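Local coordinates for beta-ketoacyl-[acyl-carrier-protein] synthase FabY (PDB 4CW4) that condenses acetyl-CoA with malonyl-ACP to form 3-oxobutanoyl-ACP, the primer from which fatty acid synthesis starts, and also accepts butyryl-CoA and hexanoyl-CoA, at residues M6-P10 against I300-R306; F15-A20 against E365-V370; L99-V104 against R163-K168. All coordinates share one frame; numbering follows the deposited sequence. Where two conformers were deposited one is given.

Interaction 1. Residues M6-P10 against I300-R306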
ATOM      1  N   MET A   6     -26.773  14.086  -9.581  1.00 29.67           N
ATOM      2  CA  MET A   6     -26.375  13.740 -10.940  1.00 25.67           C
ATOM      3  C   MET A   6     -24.859  13.894 -11.115  1.00 71.30           C
ATOM      4  O   MET A   6     -24.285  14.866 -10.628  1.00 38.49           O
ATOM      5  CB  MET A   6     -27.128  14.636 -11.895  1.00 36.50           C
ATOM      6  CG  MET A   6     -26.554  14.732 -13.270  1.00 24.59           C
ATOM      7  SD  MET A   6     -27.654  15.646 -14.351  1.00 51.25           S
ATOM      8  CE  MET A   6     -27.244  17.326 -13.887  1.00 53.97           C
ATOM      9  N   SER A   7     -24.220  12.959 -11.824  1.00 51.69           N
ATOM     10  CA  SER A   7     -22.756  12.864 -11.827  1.00 34.24           C
ATOM     11  C   SER A   7     -22.126  12.429 -13.158  1.00 22.79           C
ATOM     12  O   SER A   7     -22.752  11.794 -14.005  1.00 19.78           O
ATOM     13  CB  SER A   7     -22.290  11.883 -10.741  1.00 31.44           C
ATOM     14  OG  SER A   7     -22.614  12.372  -9.450  1.00 30.33           O
ATOM     15  N   ARG A   8     -20.857  12.774 -13.314  1.00 17.30           N
ATOM     16  CA  ARG A   8     -20.048  12.291 -14.412  1.00 14.40           C
ATOM     17  C   ARG A   8     -19.939  10.781 -14.382  1.00 12.88           C
ATOM     18  O   ARG A   8     -19.760  10.184 -13.324  1.00 13.34           O
ATOM     19  CB  ARG A   8     -18.651  12.921 -14.337  1.00 14.75           C
ATOM     20  CG  ARG A   8     -18.656  14.385 -14.768  1.00 15.99           C
ATOM     21  CD  ARG A   8     -17.336  15.066 -14.531  1.00 16.01           C
ATOM     22  NE  ARG A   8     -17.363  16.483 -14.896  1.00 16.09           N
ATOM     23  CZ  ARG A   8     -16.456  17.375 -14.511  1.00 18.03           C
ATOM     24  NH1 ARG A   8     -15.474  17.026 -13.686  1.00 17.31           N
ATOM     25  NH2 ARG A   8     -16.547  18.625 -14.926  1.00 19.55           N
ATOM     26  N   LEU A   9     -20.027  10.178 -15.564  1.00 11.33           N
ATOM     27  CA  LEU A   9     -19.901   8.724 -15.756  1.00 11.57           C
ATOM     28  C   LEU A   9     -18.471   8.358 -16.129  1.00 11.70           C
ATOM     29  O   LEU A   9     -17.945   8.905 -17.077  1.00 11.73           O
ATOM     30  CB  LEU A   9     -20.819   8.250 -16.892  1.00 11.86           C
ATOM     31  CG  LEU A   9     -20.788   6.753 -17.232  1.00 12.79           C
ATOM     32  CD1 LEU A   9     -21.381   5.921 -16.107  1.00 13.09           C
ATOM     33  CD2 LEU A   9     -21.516   6.449 -18.542  1.00 12.37           C
ATOM     34  N   PRO A  10     -17.836   7.440 -15.381  1.00 10.99           N
ATOM     35  CA  PRO A  10     -16.489   7.018 -15.780  1.00 10.25           C
ATOM     36  C   PRO A  10     -16.505   6.085 -16.995  1.00  9.94           C
ATOM     37  O   PRO A  10     -17.076   4.979 -16.941  1.00 11.45           O
ATOM     38  CB  PRO A  10     -15.986   6.255 -14.538  1.00 11.34           C
ATOM     39  CG  PRO A  10     -16.845   6.745 -13.405  1.00 10.88           C
ATOM     40  CD  PRO A  10     -18.180   6.911 -14.050  1.00 11.54           C
ATOM     41  N   ILE A 300     -13.882  10.662 -10.151  1.00 10.26           N
ATOM     42  CA  ILE A 300     -14.569  11.154 -11.337  1.00 10.01           C
ATOM     43  C   ILE A 300     -15.962  11.611 -10.970  1.00 11.65           C
ATOM     44  O   ILE A 300     -16.371  12.701 -11.344  1.00 12.38           O
ATOM     45  CB  ILE A 300     -14.603  10.094 -12.466  1.00 11.11           C
ATOM     46  CG1 ILE A 300     -13.193   9.949 -13.055  1.00 12.99           C
ATOM     47  CG2 ILE A 300     -15.579  10.480 -13.558  1.00 10.84           C
ATOM     48  CD1 ILE A 300     -13.026   8.790 -13.987  1.00 13.34           C
ATOM     49  N   THR A 301     -16.689  10.811 -10.203  1.00 11.98           N
ATOM     50  CA  THR A 301     -18.072  11.169  -9.895  1.00 13.51           C
ATOM     51  C   THR A 301     -18.142  12.407  -8.971  1.00 14.95           C
ATOM     52  O   THR A 301     -19.092  13.188  -9.040  1.00 16.44           O
ATOM     53  CB  THR A 301     -18.868   9.963  -9.316  1.00 15.45           C
ATOM     54  OG1 THR A 301     -18.281   9.512  -8.090  1.00 16.04           O
ATOM     55  CG2 THR A 301     -18.885   8.811 -10.297  1.00 16.11           C
ATOM     56  N   SER A 302     -17.120  12.612  -8.146  1.00 14.97           N
ATOM     57  CA  SER A 302     -17.097  13.768  -7.251  1.00 16.26           C
ATOM     58  C   SER A 302     -16.540  15.025  -7.924  1.00 18.03           C
ATOM     59  O   SER A 302     -16.609  16.114  -7.353  1.00 19.84           O
ATOM     60  CB  SER A 302     -16.268  13.471  -6.006  1.00 16.90           C
ATOM     61  OG  SER A 302     -14.905  13.379  -6.355  1.00 17.69           O
ATOM     62  N   GLY A 303     -15.976  14.886  -9.114  1.00 17.90           N
ATOM     63  CA  GLY A 303     -15.465  16.038  -9.833  1.00 18.03           C
ATOM     64  C   GLY A 303     -14.056  16.451  -9.548  1.00 16.85           C
ATOM     65  O   GLY A 303     -13.608  17.508 -10.011  1.00 19.00           O
ATOM     66  N   GLN A 304     -13.354  15.624  -8.794  1.00 15.51           N
ATOM     67  CA  GLN A 304     -12.005  15.937  -8.393  1.00 16.03           C
ATOM     68  C   GLN A 304     -11.035  15.716  -9.540  1.00 15.81           C
ATOM     69  O   GLN A 304     -10.064  16.454  -9.679  1.00 17.28           O
ATOM     70  CB  GLN A 304     -11.601  15.096  -7.184  1.00 15.97           C
ATOM     71  CG  GLN A 304     -12.343  15.439  -5.917  1.00 18.74           C
ATOM     72  CD  GLN A 304     -11.919  14.556  -4.778  1.00 22.38           C
ATOM     73  OE1 GLN A 304     -10.919  14.822  -4.092  1.00 25.58           O
ATOM     74  NE2 GLN A 304     -12.651  13.484  -4.579  1.00 23.06           N
ATOM     75  N   ALA A 305     -11.285  14.692 -10.354  1.00 13.67           N
ATOM     76  CA  ALA A 305     -10.403  14.384 -11.482  1.00 13.91           C
ATOM     77  C   ALA A 305     -11.216  14.008 -12.703  1.00 12.31           C
ATOM     78  O   ALA A 305     -12.320  13.476 -12.591  1.00 13.58           O
ATOM     79  CB  ALA A 305      -9.418  13.258 -11.135  1.00 15.07           C
ATOM     80  N   ARG A 306     -10.653  14.276 -13.868  1.00 11.31           N
ATOM     81  CA  ARG A 306     -11.333  14.039 -15.127  1.00 11.91           C
ATOM     82  C   ARG A 306     -10.667  12.958 -15.963  1.00 10.74           C
ATOM     83  O   ARG A 306     -11.321  12.398 -16.862  1.00 11.20           O
ATOM     84  CB  ARG A 306     -11.395  15.331 -15.914  1.00 12.81           C
ATOM     85  CG  ARG A 306     -12.164  16.426 -15.167  1.00 13.94           C
ATOM     86  CD  ARG A 306     -12.570  17.582 -16.043  1.00 15.20           C
ATOM     87  NE  ARG A 306     -13.653  17.170 -16.935  1.00 15.45           N
ATOM     88  CZ  ARG A 306     -14.405  17.989 -17.665  1.00 17.29           C
ATOM     89  NH1 ARG A 306     -14.205  19.300 -17.645  1.00 18.46           N
ATOM     90  NH2 ARG A 306     -15.377  17.489 -18.414  1.00 17.29           N
TER
HETATM   91  O   HOH W   1     -14.857  14.427 -12.752  1.00 18.48           O
HETATM   92  O   HOH W   2     -13.520  18.630 -12.455  1.00 23.50           O
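Arg8 lays its guanidinium flat on that of Arg306, a parallel stack between the N-terminal lead-in to strand 10-19 and the loop that leaves helix 288-301 through a Schellman motif. The group centres lie 3.8 Å apart with the planes 9° off parallel, and Arg8 NH2 sits over the middle of the Arg306 group, 3.5 Å from Arg306 CZ. Two like charges are thus brought face to face. Asp374 probably offsets part of the repulsion: its OD2 forms a salt bridge with Arg306 NE, and its OD1 makes a long, weak ion pair with Arg8 NE. The Arg8 chain runs extended from CG to NE, whereas Arg306 bends at chi3 (72°) to meet it.

At the edge of the Arg8 group, in its plane, NH1 donates to two waters. One, 2.8 Å from Arg8 NH1, donates hydrogen bonds to the carbonyl oxygens of Ile300 and Ala305; the other bonds to Gly303 O. The Arg8 side chain is thereby tied to the backbone around the helix end, where Gly303, at positive phi, donates from its N to Ile300 O.

Closer to the main chain the contact turns apolar. Ile300 points its CD1 at Pro10 CB, 3.9 Å away, while its CG2 fits between Pro10 CG and Arg8 CB. Leu372 of strand 366-374 touches Ile300 as well. The second subunit borders this region, with Arg633 of that subunit packing on Ser7. Thr301 CG2 comes within 3.4 Å of Arg8 O, a buried carbonyl oxygen that has no hydrogen-bond partner.

Interaction 2. Residues F15-A20 against E365-V370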
ATOM      1  N   PHE A  15      -6.806   1.058 -22.657  1.00  8.47           N
ATOM      2  CA  PHE A  15      -6.369  -0.006 -21.764  1.00  8.81           C
ATOM      3  C   PHE A  15      -5.167  -0.691 -22.362  1.00  9.17           C
ATOM      4  O   PHE A  15      -5.022  -0.753 -23.589  1.00  9.87           O
ATOM      5  CB  PHE A  15      -7.506  -1.003 -21.478  1.00  9.45           C
ATOM      6  CG  PHE A  15      -8.003  -1.748 -22.691  1.00  8.91           C
ATOM      7  CD1 PHE A  15      -8.988  -1.224 -23.495  1.00 10.25           C
ATOM      8  CD2 PHE A  15      -7.483  -2.998 -23.008  1.00  9.52           C
ATOM      9  CE1 PHE A  15      -9.426  -1.922 -24.603  1.00 10.24           C
ATOM     10  CE2 PHE A  15      -7.920  -3.702 -24.096  1.00 10.56           C
ATOM     11  CZ  PHE A  15      -8.880  -3.153 -24.915  1.00 11.07           C
ATOM     12  N   GLY A  16      -4.275  -1.172 -21.506  1.00  9.40           N
ATOM     13  CA  GLY A  16      -3.100  -1.839 -22.008  1.00  9.71           C
ATOM     14  C   GLY A  16      -2.328  -2.501 -20.907  1.00 10.11           C
ATOM     15  O   GLY A  16      -2.666  -2.329 -19.735  1.00 10.09           O
ATOM     16  N   GLY A  17      -1.283  -3.229 -21.280  1.00  9.08           N
ATOM     17  CA  GLY A  17      -0.488  -3.936 -20.295  1.00  9.49           C
ATOM     18  C   GLY A  17      -0.011  -5.269 -20.820  1.00  7.80           C
ATOM     19  O   GLY A  17      -0.158  -5.563 -22.004  1.00  8.78           O
ATOM     20  N   TYR A  18       0.537  -6.079 -19.919  1.00  7.51           N
ATOM     21  CA  TYR A  18       1.190  -7.343 -20.251  1.00  8.46           C
ATOM     22  C   TYR A  18       0.982  -8.361 -19.149  1.00  8.74           C
ATOM     23  O   TYR A  18       1.184  -8.073 -17.959  1.00  8.51           O
ATOM     24  CB  TYR A  18       2.691  -7.139 -20.483  1.00  9.99           C
ATOM     25  CG  TYR A  18       2.944  -6.239 -21.671  1.00  9.64           C
ATOM     26  CD1 TYR A  18       2.979  -6.752 -22.965  1.00 10.86           C
ATOM     27  CD2 TYR A  18       3.110  -4.868 -21.506  1.00  9.78           C
ATOM     28  CE1 TYR A  18       3.177  -5.936 -24.059  1.00 11.58           C
ATOM     29  CE2 TYR A  18       3.272  -4.043 -22.599  1.00 11.72           C
ATOM     30  CZ  TYR A  18       3.320  -4.584 -23.869  1.00 12.00           C
ATOM     31  OH  TYR A  18       3.502  -3.783 -24.975  1.00 13.77           O
ATOM     32  N   ASN A  19       0.580  -9.553 -19.569  1.00  8.68           N
ATOM     33  CA  ASN A  19       0.548 -10.718 -18.697  1.00  8.91           C
ATOM     34  C   ASN A  19       0.898 -11.955 -19.506  1.00  9.54           C
ATOM     35  O   ASN A  19       1.407 -11.823 -20.631  1.00 10.06           O
ATOM     36  CB  ASN A  19      -0.788 -10.824 -17.962  1.00  8.40           C
ATOM     37  CG  ASN A  19      -1.969 -11.022 -18.882  1.00  9.13           C
ATOM     38  OD1 ASN A  19      -1.837 -11.493 -20.008  1.00  9.78           O
ATOM     39  ND2 ASN A  19      -3.152 -10.726 -18.366  1.00 10.07           N
ATOM     40  N   ALA A  20       0.653 -13.136 -18.954  1.00  8.58           N
ATOM     41  CA  ALA A  20       1.053 -14.376 -19.611  1.00  8.25           C
ATOM     42  C   ALA A  20       0.372 -14.580 -20.956  1.00  8.35           C
ATOM     43  O   ALA A  20       0.826 -15.403 -21.746  1.00  8.81           O
ATOM     44  CB  ALA A  20       0.787 -15.565 -18.691  1.00  9.81           C
ATOM     45  N   GLU A 365       2.766 -12.952 -12.850  1.00  9.93           N
ATOM     46  CA  GLU A 365       3.134 -11.544 -12.994  1.00  9.64           C
ATOM     47  C   GLU A 365       2.253 -10.865 -14.037  1.00  8.97           C
ATOM     48  O   GLU A 365       1.921 -11.437 -15.074  1.00 10.26           O
ATOM     49  CB  GLU A 365       4.599 -11.423 -13.416  1.00  8.97           C
ATOM     50  CG  GLU A 365       4.942 -12.068 -14.752  1.00  9.77           C
ATOM     51  CD  GLU A 365       6.427 -12.055 -15.096  1.00 10.36           C
ATOM     52  OE1 GLU A 365       7.267 -11.608 -14.272  1.00 11.16           O
ATOM     53  OE2 GLU A 365       6.759 -12.519 -16.198  1.00 10.38           O
ATOM     54  N   SER A 366       1.894  -9.616 -13.767  1.00  8.13           N
ATOM     55  CA  SER A 366       1.067  -8.838 -14.683  1.00  7.66           C
ATOM     56  C   SER A 366       1.153  -7.382 -14.342  1.00  7.58           C
ATOM     57  O   SER A 366       1.223  -7.018 -13.165  1.00  8.65           O
ATOM     58  CB  SER A 366      -0.393  -9.245 -14.565  1.00  9.38           C
ATOM     59  OG  SER A 366      -1.191  -8.555 -15.528  1.00  8.48           O
ATOM     60  N   SER A 367       1.141  -6.541 -15.365  1.00  8.35           N
ATOM     61  CA  SER A 367       0.902  -5.116 -15.163  1.00  8.97           C
ATOM     62  C   SER A 367      -0.138  -4.696 -16.170  1.00  8.21           C
ATOM     63  O   SER A 367      -0.012  -4.974 -17.358  1.00  9.40           O
ATOM     64  CB  SER A 367       2.160  -4.262 -15.317  1.00 10.98           C
ATOM     65  OG  SER A 367       1.852  -2.900 -15.044  1.00 11.64           O
ATOM     66  N   GLN A 368      -1.162  -3.999 -15.687  0.69  8.56           N
ATOM     67  CA  GLN A 368      -2.335  -3.635 -16.477  0.69  8.76           C
ATOM     68  C   GLN A 368      -2.790  -2.251 -16.064  0.69  9.07           C
ATOM     69  O   GLN A 368      -2.778  -1.946 -14.879  0.69  8.78           O
ATOM     70  CB  GLN A 368      -3.482  -4.605 -16.191  0.69  9.54           C
ATOM     71  CG  GLN A 368      -3.223  -6.066 -16.483  0.69 10.38           C
ATOM     72  CD  GLN A 368      -3.390  -6.413 -17.934  0.69 10.75           C
ATOM     73  OE1 GLN A 368      -3.040  -5.633 -18.819  0.69 11.46           O
ATOM     74  NE2 GLN A 368      -3.920  -7.598 -18.196  0.69 10.06           N
ATOM     75  N   TYR A 369      -3.239  -1.464 -17.036  1.00  9.59           N
ATOM     76  CA  TYR A 369      -3.817  -0.145 -16.791  1.00  9.89           C
ATOM     77  C   TYR A 369      -5.068   0.081 -17.629  1.00 10.19           C
ATOM     78  O   TYR A 369      -5.144  -0.350 -18.778  1.00 10.76           O
ATOM     79  CB  TYR A 369      -2.791   0.979 -17.066  1.00 11.16           C
ATOM     80  CG  TYR A 369      -1.724   0.943 -16.039  1.00 10.76           C
ATOM     81  CD1 TYR A 369      -1.952   1.470 -14.781  1.00 11.39           C
ATOM     82  CD2 TYR A 369      -0.513   0.305 -16.288  1.00 10.92           C
ATOM     83  CE1 TYR A 369      -1.001   1.377 -13.798  1.00 11.32           C
ATOM     84  CE2 TYR A 369       0.436   0.205 -15.317  1.00 11.26           C
ATOM     85  CZ  TYR A 369       0.194   0.735 -14.077  1.00 11.02           C
ATOM     86  OH  TYR A 369       1.129   0.639 -13.063  1.00 11.83           O
ATOM     87  N   VAL A 370      -6.038   0.775 -17.042  1.00  9.58           N
ATOM     88  CA  VAL A 370      -7.131   1.342 -17.819  1.00 10.59           C
ATOM     89  C   VAL A 370      -7.048   2.854 -17.702  1.00 10.37           C
ATOM     90  O   VAL A 370      -6.585   3.396 -16.682  1.00 10.77           O
ATOM     91  CB  VAL A 370      -8.537   0.861 -17.363  1.00 12.49           C
ATOM     92  CG1 VAL A 370      -8.695  -0.653 -17.619  1.00 14.20           C
ATOM     93  CG2 VAL A 370      -8.820   1.227 -15.911  1.00 13.51           C
TER
HETATM   94  O   HOH W   3       0.375 -13.525 -16.132  1.00 10.60           O
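Gly16 and Tyr369 exchange two backbone hydrogen bonds, as do Tyr18 and Ser367, pairing strands 15-19 and 366-370 as antiparallel neighbours in the buried heart of the thiolase-type ketosynthase fold. The short strand axes approach to 4.7 Å at 174°. Among the four bonds, Tyr18 N to Ser367 O is 2.8 Å, and Tyr369 N reaches Gly16 O at 168°.

CA-H...O contacts fill in between these bonds. Phe15 CA approaches Tyr369 O to 3.2 Å, and Gly17 CA lies equally near Ser367 O. Gly17, with its positive phi, brings its bare CA this close to the opposite strand.

Apolar packing is slight between the strands: Phe15 CB meets Val370 CG1, and the Phe15 ring then swings away toward Leu491 of helix 482-496. Tyr18, Ser367 and Tyr369 point to the other face, against helix 190-204; Ser195 there bonds to Tyr369 OH.

Polar side chains gather on the Gln368 face. In the conformer given, one of two, Gln368 folds back at chi2 (-81°), which sets OE1 near Gly17 CA, where Ser24 OG also bonds to it. Asn19 OD1 accepts from Ala21 N, while Asn19 ND2 and Ser366 OG each bond to Asp485 OD1, so one carboxylate oxygen spans both strands.

Beyond the last direct backbone bond, water bridges the parting ends: it accepts from Ala20 N at 2.9 Å and donates to Glu365 O.

Interaction 3. Residues L99-V104 against R163-K168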
ATOM      1  N   LEU A  99      13.987 -18.387 -12.360  1.00 13.17           N
ATOM      2  CA  LEU A  99      14.664 -19.223 -11.367  1.00 12.42           C
ATOM      3  C   LEU A  99      14.585 -20.671 -11.820  1.00 12.22           C
ATOM      4  O   LEU A  99      13.819 -21.006 -12.735  1.00 12.38           O
ATOM      5  CB  LEU A  99      13.996 -19.088  -9.993  1.00 12.86           C
ATOM      6  CG  LEU A  99      12.483 -19.332  -9.972  1.00 13.13           C
ATOM      7  CD1 LEU A  99      12.189 -20.756  -9.507  1.00 14.86           C
ATOM      8  CD2 LEU A  99      11.746 -18.315  -9.110  1.00 14.05           C
ATOM      9  N   ASP A 100      15.385 -21.527 -11.195  1.00 12.06           N
ATOM     10  CA  ASP A 100      15.293 -22.944 -11.440  1.00 12.03           C
ATOM     11  C   ASP A 100      14.515 -23.549 -10.281  1.00 11.60           C
ATOM     12  O   ASP A 100      15.032 -23.617  -9.167  1.00 11.42           O
ATOM     13  CB  ASP A 100      16.697 -23.549 -11.516  1.00 12.34           C
ATOM     14  CG  ASP A 100      16.697 -25.032 -11.839  1.00 12.52           C
ATOM     15  OD1 ASP A 100      15.666 -25.712 -11.663  1.00 13.12           O
ATOM     16  OD2 ASP A 100      17.775 -25.521 -12.237  1.00 13.48           O
ATOM     17  N   PRO A 101      13.299 -24.049 -10.542  1.00 11.78           N
ATOM     18  CA  PRO A 101      12.504 -24.498  -9.400  1.00 12.22           C
ATOM     19  C   PRO A 101      13.001 -25.808  -8.798  1.00 11.57           C
ATOM     20  O   PRO A 101      12.436 -26.247  -7.811  1.00 13.03           O
ATOM     21  CB  PRO A 101      11.094 -24.637  -9.998  1.00 12.24           C
ATOM     22  CG  PRO A 101      11.377 -24.983 -11.429  1.00 11.74           C
ATOM     23  CD  PRO A 101      12.542 -24.144 -11.808  1.00 11.97           C
ATOM     24  N   ASP A 102      14.027 -26.416  -9.396  1.00 11.24           N
ATOM     25  CA  ASP A 102      14.720 -27.538  -8.777  1.00 11.76           C
ATOM     26  C   ASP A 102      16.072 -27.149  -8.157  1.00 12.51           C
ATOM     27  O   ASP A 102      16.785 -28.006  -7.635  1.00 13.85           O
ATOM     28  CB  ASP A 102      14.933 -28.638  -9.812  1.00 12.72           C
ATOM     29  CG  ASP A 102      13.637 -29.265 -10.249  1.00 14.83           C
ATOM     30  OD1 ASP A 102      12.877 -29.720  -9.357  1.00 15.48           O
ATOM     31  OD2 ASP A 102      13.365 -29.288 -11.470  1.00 16.39           O
ATOM     32  N   ALA A 103      16.424 -25.868  -8.203  1.00 11.65           N
ATOM     33  CA  ALA A 103      17.729 -25.446  -7.697  1.00 13.20           C
ATOM     34  C   ALA A 103      17.735 -23.970  -7.314  1.00 12.72           C
ATOM     35  O   ALA A 103      18.281 -23.112  -8.037  1.00 13.76           O
ATOM     36  CB  ALA A 103      18.822 -25.743  -8.714  1.00 13.44           C
ATOM     37  N   VAL A 104      17.122 -23.672  -6.175  1.00 12.22           N
ATOM     38  CA  VAL A 104      17.132 -22.310  -5.646  1.00 12.75           C
ATOM     39  C   VAL A 104      18.160 -22.223  -4.537  1.00 12.35           C
ATOM     40  O   VAL A 104      18.278 -23.111  -3.694  1.00 13.41           O
ATOM     41  CB  VAL A 104      15.719 -21.816  -5.177  1.00 14.69           C
ATOM     42  CG1 VAL A 104      14.730 -21.793  -6.330  1.00 14.83           C
ATOM     43  CG2 VAL A 104      15.167 -22.658  -4.068  1.00 17.47           C
ATOM     44  N   ARG A 163      18.152 -26.018  -3.311  1.00 12.08           N
ATOM     45  CA  ARG A 163      16.999 -26.849  -2.994  1.00 12.36           C
ATOM     46  C   ARG A 163      15.927 -26.728  -4.058  1.00 12.30           C
ATOM     47  O   ARG A 163      15.928 -25.798  -4.858  1.00 12.78           O
ATOM     48  CB  ARG A 163      16.422 -26.484  -1.623  1.00 13.23           C
ATOM     49  CG  ARG A 163      15.828 -25.070  -1.562  1.00 14.16           C
ATOM     50  CD  ARG A 163      15.344 -24.715  -0.172  1.00 16.74           C
ATOM     51  NE  ARG A 163      14.269 -25.614   0.248  1.00 20.31           N
ATOM     52  CZ  ARG A 163      12.981 -25.448  -0.038  1.00 21.38           C
ATOM     53  NH1 ARG A 163      12.568 -24.393  -0.726  1.00 21.52           N
ATOM     54  NH2 ARG A 163      12.103 -26.349   0.375  1.00 22.94           N
ATOM     55  N   ALA A 164      15.006 -27.680  -4.043  1.00 12.66           N
ATOM     56  CA  ALA A 164      13.883 -27.663  -4.961  1.00 12.28           C
ATOM     57  C   ALA A 164      12.676 -27.040  -4.273  1.00 13.89           C
ATOM     58  O   ALA A 164      12.448 -27.255  -3.091  1.00 15.93           O
ATOM     59  CB  ALA A 164      13.561 -29.053  -5.424  1.00 13.36           C
ATOM     60  N   LEU A 165      11.925 -26.248  -5.026  1.00 13.51           N
ATOM     61  CA  LEU A 165      10.639 -25.737  -4.557  1.00 13.72           C
ATOM     62  C   LEU A 165       9.586 -26.807  -4.811  1.00 13.32           C
ATOM     63  O   LEU A 165       9.678 -27.570  -5.770  1.00 14.02           O
ATOM     64  CB  LEU A 165      10.261 -24.468  -5.322  1.00 13.91           C
ATOM     65  CG  LEU A 165      11.205 -23.268  -5.249  1.00 15.20           C
ATOM     66  CD1 LEU A 165      10.751 -22.170  -6.197  1.00 15.98           C
ATOM     67  CD2 LEU A 165      11.254 -22.722  -3.833  1.00 17.34           C
ATOM     68  N   THR A 166       8.571 -26.870  -3.964  1.00 13.57           N
ATOM     69  CA  THR A 166       7.474 -27.811  -4.205  1.00 13.87           C
ATOM     70  C   THR A 166       6.572 -27.364  -5.367  1.00 13.21           C
ATOM     71  O   THR A 166       5.828 -28.162  -5.907  1.00 14.60           O
ATOM     72  CB  THR A 166       6.603 -27.983  -2.964  1.00 15.21           C
ATOM     73  OG1 THR A 166       6.019 -26.725  -2.640  1.00 15.29           O
ATOM     74  CG2 THR A 166       7.439 -28.511  -1.784  1.00 16.28           C
ATOM     75  N   VAL A 167       6.645 -26.085  -5.718  1.00 11.84           N
ATOM     76  CA  VAL A 167       5.858 -25.470  -6.787  1.00 11.07           C
ATOM     77  C   VAL A 167       6.754 -25.278  -8.001  1.00 11.72           C
ATOM     78  O   VAL A 167       7.880 -24.794  -7.865  1.00 13.16           O
ATOM     79  CB  VAL A 167       5.319 -24.102  -6.296  1.00 11.12           C
ATOM     80  CG1 VAL A 167       4.723 -23.273  -7.430  1.00 12.02           C
ATOM     81  CG2 VAL A 167       4.298 -24.335  -5.189  1.00 12.87           C
ATOM     82  N   LYS A 168       6.268 -25.658  -9.181  1.00 11.10           N
ATOM     83  CA  LYS A 168       7.097 -25.610 -10.387  1.00 10.81           C
ATOM     84  C   LYS A 168       6.522 -24.711 -11.478  1.00 10.36           C
ATOM     85  O   LYS A 168       7.113 -24.635 -12.546  1.00 11.54           O
ATOM     86  CB  LYS A 168       7.288 -27.011 -11.008  1.00 11.61           C
ATOM     87  CG  LYS A 168       7.658 -28.146 -10.043  1.00 13.06           C
ATOM     88  CD  LYS A 168       9.037 -28.012  -9.463  1.00 13.65           C
ATOM     89  CE  LYS A 168       9.353 -29.188  -8.530  1.00 13.87           C
ATOM     90  NZ  LYS A 168      10.662 -28.992  -7.891  1.00 14.95           N
TER
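Lys168 NZ is gripped by three oxygens: it donates to Leu165 O at 2.7 Å, to Asp102 OD1 at 2.8 Å in a salt bridge, and weakly to Pro101 O. The lysine chain bends at chi2 (-69°) and then runs straight to NZ, carrying its CD past Pro101 CB. NZ meets the Asp102 carboxylate from above its plane, 39° out of it, and the other oxygen, OD2, forms a salt bridge with Arg93. Asp102 thus stands between two cationic groups, which should favour its ionised form. Pro101 O has a second donor in Leu165 N, 2.8 Å away and tilted from the carbonyl plane.

Residues Asp100 to Ala103 make a type I turn that presents Pro101 O and Asp102 to the 163-168 segment. Within it, Asp100 OD1 accepts from Asp102 N, an Asx turn. Where the turn ends, Ala103 and Val104 together face Arg163 in a classic beta bulge. Val104 N donates almost straight to Arg163 O (173°), and Arg163 N returns a bond to Val104 O.

Among the side chains, Val104 CG2 presses on Arg163 CG at 3.5 Å and also touches Leu165 CD2, 3.9 Å away. Leu165 CD1 extends to Leu99 CD1, the two side chains crossing at about a right angle. Leu99, Val104 and Leu165 thus form a small apolar cluster across the two segments.

The bulge sits at the base of the projecting arm, where strand 104-112 starts and strand 155-163 ends. Helix 319-327 lies against the apolar side, with Ile322 touching Leu165 and Val167 and Pro319 touching Leu99, while Arg93 of strand 91-93 packs on Pro101 and Lys168.

How the interactions relate
Strand 10-19 runs from interaction 1 into interaction 2, where it pairs with strand 366-374; the far end of that strand supplies Asp374 to the stacked arginines. The two contacts have centres 25 Å apart and nearest atoms about 9 Å apart. Interaction 3 lies 26 Å from interaction 2, centre to centre, and 48 Å from interaction 1, across the centre of the chain. Interaction 2 lies near the probable active site: the side chain of Ser366 is about 9 Å from that of His477, a predicted active-site residue, and about 12 Å from that of Cys286, the inferred active-site cysteine. The Val167 side chain of interaction 3 is about 11 Å from that of His477; interaction 1 is remote.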